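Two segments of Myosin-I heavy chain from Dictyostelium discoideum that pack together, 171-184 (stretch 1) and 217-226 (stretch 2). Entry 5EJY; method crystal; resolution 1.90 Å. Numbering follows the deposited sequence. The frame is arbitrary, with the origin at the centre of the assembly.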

# COMPACT_ATOMS: atom_id res chain seq x y z
N TYR A 171 6.02 18.32 -12.46
CA TYR A 171 6.35 17.66 -13.71
C TYR A 171 6.82 16.23 -13.46
O TYR A 171 6.42 15.30 -14.15
CB TYR A 171 7.45 18.43 -14.46
CG TYR A 171 7.68 17.92 -15.86
CD1 TYR A 171 6.84 18.28 -16.90
CD2 TYR A 171 8.74 17.06 -16.15
CE1 TYR A 171 7.04 17.82 -18.18
CE2 TYR A 171 8.96 16.60 -17.43
CZ TYR A 171 8.10 16.98 -18.45
OH TYR A 171 8.29 16.53 -19.73
N PHE A 172 7.69 16.08 -12.47
CA PHE A 172 8.23 14.75 -12.15
C PHE A 172 7.11 13.80 -11.67
O PHE A 172 7.06 12.64 -12.08
CB PHE A 172 9.33 14.87 -11.09
CG PHE A 172 10.01 13.56 -10.78
CD1 PHE A 172 10.71 12.87 -11.76
CD2 PHE A 172 9.94 13.02 -9.51
CE1 PHE A 172 11.33 11.66 -11.47
CE2 PHE A 172 10.56 11.80 -9.21
CZ PHE A 172 11.25 11.12 -10.19
N ILE A 173 6.21 14.27 -10.82
CA ILE A 173 5.16 13.33 -10.35
C ILE A 173 4.22 12.93 -11.51
O ILE A 173 3.70 11.81 -11.55
CB ILE A 173 4.41 13.85 -9.08
CG1 ILE A 173 3.81 12.67 -8.28
CG2 ILE A 173 3.32 14.86 -9.43
CD1 ILE A 173 4.85 11.78 -7.64
N LEU A 174 4.03 13.81 -12.49
CA LEU A 174 3.24 13.40 -13.65
C LEU A 174 3.94 12.27 -14.39
O LEU A 174 3.30 11.34 -14.85
CB LEU A 174 2.97 14.55 -14.63
CG LEU A 174 1.98 15.67 -14.29
CD1 LEU A 174 1.90 16.63 -15.49
CD2 LEU A 174 0.60 15.12 -13.96
N GLN A 175 5.27 12.38 -14.53
CA GLN A 175 6.05 11.31 -15.16
C GLN A 175 5.96 9.99 -14.36
O GLN A 175 5.81 8.91 -14.92
CB GLN A 175 7.52 11.70 -15.26
CG GLN A 175 7.83 12.83 -16.24
CD GLN A 175 9.26 13.27 -16.09
OE1 GLN A 175 9.62 13.91 -15.10
NE2 GLN A 175 10.10 12.90 -17.05
N ARG A 176 6.09 10.09 -13.04
CA ARG A 176 5.99 8.91 -12.17
C ARG A 176 4.64 8.19 -12.33
O ARG A 176 4.55 6.96 -12.34
CB ARG A 176 6.22 9.33 -10.71
CG ARG A 176 7.64 9.85 -10.42
CD ARG A 176 8.58 8.72 -9.99
NE ARG A 176 8.07 8.05 -8.80
CZ ARG A 176 8.09 6.73 -8.59
NH1 ARG A 176 8.64 5.91 -9.48
NH2 ARG A 176 7.55 6.24 -7.49
N PHE A 177 3.56 8.96 -12.40
CA PHE A 177 2.24 8.34 -12.55
C PHE A 177 2.03 7.80 -13.97
O PHE A 177 1.28 6.84 -14.17
CB PHE A 177 1.11 9.30 -12.15
CG PHE A 177 0.81 9.31 -10.67
CD1 PHE A 177 0.33 8.17 -10.06
CD2 PHE A 177 1.03 10.45 -9.90
CE1 PHE A 177 0.07 8.15 -8.69
CE2 PHE A 177 0.76 10.44 -8.54
CZ PHE A 177 0.27 9.28 -7.94
N THR A 178 2.70 8.39 -14.95
CA THR A 178 2.64 7.83 -16.30
C THR A 178 3.30 6.45 -16.28
O THR A 178 2.85 5.52 -16.93
CB THR A 178 3.34 8.73 -17.33
OG1 THR A 178 2.75 10.04 -17.29
CG2 THR A 178 3.21 8.16 -18.74
N LEU A 179 4.36 6.33 -15.50
CA LEU A 179 5.05 5.06 -15.34
C LEU A 179 4.23 4.07 -14.52
O LEU A 179 4.07 2.91 -14.89
CB LEU A 179 6.41 5.27 -14.69
CG LEU A 179 7.16 3.99 -14.33
CD1 LEU A 179 7.61 3.27 -15.59
CD2 LEU A 179 8.35 4.30 -13.45
N ASN A 180 3.69 4.54 -13.40
CA ASN A 180 3.11 3.62 -12.40
C ASN A 180 1.60 3.45 -12.44
O ASN A 180 1.05 2.61 -11.72
CB ASN A 180 3.56 4.02 -10.99
CG ASN A 180 5.01 3.66 -10.75
OD1 ASN A 180 5.60 2.92 -11.53
ND2 ASN A 180 5.59 4.19 -9.66
N GLY A 181 0.93 4.23 -13.28
CA GLY A 181 -0.50 4.07 -13.45
C GLY A 181 -1.28 4.90 -12.44
O GLY A 181 -0.71 5.42 -11.47
N ALA A 182 -2.58 5.01 -12.66
CA ALA A 182 -3.47 5.82 -11.84
C ALA A 182 -3.52 5.35 -10.39
O ALA A 182 -3.36 4.16 -10.10
CB ALA A 182 -4.88 5.81 -12.43
N ARG A 183 -3.78 6.30 -9.50
CA ARG A 183 -4.07 5.98 -8.11
C ARG A 183 -5.58 5.91 -7.88
O ARG A 183 -6.39 6.23 -8.77
CB ARG A 183 -3.45 7.03 -7.17
CG ARG A 183 -4.13 8.39 -7.20
CD ARG A 183 -3.36 9.39 -6.35
NE ARG A 183 -3.30 8.95 -4.96
CZ ARG A 183 -2.54 9.51 -4.02
NH1 ARG A 183 -1.73 10.53 -4.34
NH2 ARG A 183 -2.57 9.04 -2.77
N LYS A 184 -5.96 5.52 -6.67
CA LYS A 184 -7.35 5.24 -6.39
C LYS A 184 -7.96 6.15 -5.34
O LYS A 184 -9.18 6.15 -5.16
CB LYS A 184 -7.49 3.78 -5.92
CG LYS A 184 -6.99 2.78 -6.94
CD LYS A 184 -7.26 1.36 -6.49
CE LYS A 184 -6.79 0.35 -7.54
NZ LYS A 184 -7.11 -1.04 -7.09
N ILE A 217 9.05 7.88 0.36
CA ILE A 217 8.35 7.59 -0.89
C ILE A 217 7.68 8.82 -1.48
O ILE A 217 7.66 9.90 -0.87
CB ILE A 217 7.26 6.47 -0.68
CG1 ILE A 217 6.12 6.96 0.21
CG2 ILE A 217 7.88 5.21 -0.06
CD1 ILE A 217 4.97 5.92 0.34
N ASP A 218 7.13 8.66 -2.68
CA ASP A 218 6.30 9.71 -3.26
C ASP A 218 4.89 9.23 -3.55
O ASP A 218 4.56 8.05 -3.30
CB ASP A 218 6.98 10.42 -4.46
CG ASP A 218 7.06 9.56 -5.72
OD1 ASP A 218 6.35 8.54 -5.85
OD2 ASP A 218 7.85 9.93 -6.62
N SER A 219 4.05 10.13 -4.04
CA SER A 219 2.64 9.80 -4.25
C SER A 219 2.42 8.60 -5.17
O SER A 219 1.41 7.89 -5.04
CB SER A 219 1.90 11.01 -4.84
OG SER A 219 2.04 12.12 -3.97
N ALA A 220 3.34 8.38 -6.10
CA ALA A 220 3.19 7.33 -7.11
C ALA A 220 3.88 6.01 -6.73
O ALA A 220 3.83 5.05 -7.50
CB ALA A 220 3.72 7.80 -8.45
N THR A 221 4.49 5.96 -5.56
CA THR A 221 5.27 4.79 -5.15
C THR A 221 4.39 3.55 -4.97
O THR A 221 3.40 3.59 -4.25
CB THR A 221 6.07 5.06 -3.86
OG1 THR A 221 7.07 6.04 -4.14
CG2 THR A 221 6.76 3.76 -3.37
N THR A 222 4.75 2.47 -5.65
CA THR A 222 3.94 1.26 -5.60
C THR A 222 4.40 0.28 -4.53
O THR A 222 5.48 0.43 -3.97
CB THR A 222 3.96 0.52 -6.94
OG1 THR A 222 5.31 0.17 -7.25
CG2 THR A 222 3.39 1.41 -8.05
N CYS A 223 3.56 -0.72 -4.27
CA CYS A 223 3.95 -1.77 -3.35
C CYS A 223 5.21 -2.49 -3.84
O CYS A 223 6.12 -2.81 -3.07
CB CYS A 223 2.79 -2.75 -3.18
SG CYS A 223 3.14 -4.01 -1.94
N GLN A 224 5.28 -2.75 -5.14
CA GLN A 224 6.44 -3.42 -5.71
C GLN A 224 7.74 -2.61 -5.57
O GLN A 224 8.78 -3.16 -5.20
CB GLN A 224 6.18 -3.82 -7.16
CG GLN A 224 7.31 -4.58 -7.82
CD GLN A 224 6.91 -5.15 -9.18
OE1 GLN A 224 5.74 -5.15 -9.54
NE2 GLN A 224 7.89 -5.65 -9.92
N GLU A 225 7.68 -1.30 -5.85
CA GLU A 225 8.87 -0.46 -5.67
C GLU A 225 9.34 -0.48 -4.23
O GLU A 225 10.53 -0.61 -3.95
CB GLU A 225 8.58 0.99 -6.07
CG GLU A 225 8.55 1.22 -7.56
CD GLU A 225 8.13 2.63 -7.93
OE1 GLU A 225 7.52 3.33 -7.10
OE2 GLU A 225 8.42 3.02 -9.08
N SER A 226 8.40 -0.32 -3.32
CA SER A 226 8.75 -0.27 -1.90
C SER A 226 9.22 -1.60 -1.34
O SER A 226 10.08 -1.64 -0.46
CB SER A 226 7.58 0.25 -1.08
OG SER A 226 7.59 1.67 -1.09
O HOH W 1 7.42 0.90 -11.46

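Residues 171-180 form the end of a helix, carried by i to i+4 bonds down to Gly181 N to Phe177 O (2.8 Å). Gly181 then leaves helical geometry at phi 88°, psi 168°, where a CB would be jammed against the preceding carbonyl; glycine suits the exit. The other stretch makes a type I turn from Asp218 to Thr221, closed by Thr221 N to Asp218 O (3.1 Å), and enters a helix at Cys223. Thr222 caps that helix: its OG1 accepts from Glu225 N at 3.1 Å, while Thr222 N donates to Glu225 OE1 at 3.2 Å. The backbones come nearest at Phe177 and Ala220, with CA atoms 5.6 Å apart; 479 Å² is buried in all.

Ala220 points its methyl toward the helix. Its CB lies 3.6 Å from the Phe177 ring centroid and 8° off the ring normal, a CH-pi contact over the face, and also 3.7 Å from Arg176 CB and 4.2 Å from Ile173 CD1. The small side chain thus fits among three helix residues.

Beside this apolar patch, the Arg176 guanidinium bridges two carboxylates, both near its plane, where its N-H groups can reach them. NE donates to Asp218 OD2 (2.9 Å) and NH2 to Asp218 OD1 (3.1 Å, 163°); on the other carboxylate, NH1 donates to Glu225 OE2 (2.9 Å, 172°) and NH2 to Glu225 OE1 (2.9 Å, 177°). Three successive m rotamers, chi1 to chi3, fold the arginine into this position.

One turn later, Asn180 ND2 donates to Ala220 O (2.9 Å, 150°) and to Glu225 OE2 (3.1 Å, 165°), using the amide's two hydrogens. Its OD1 accepts from a water at 2.7 Å, and that water's oxygen also donates weakly to Glu225 OE2 at 3.3 Å.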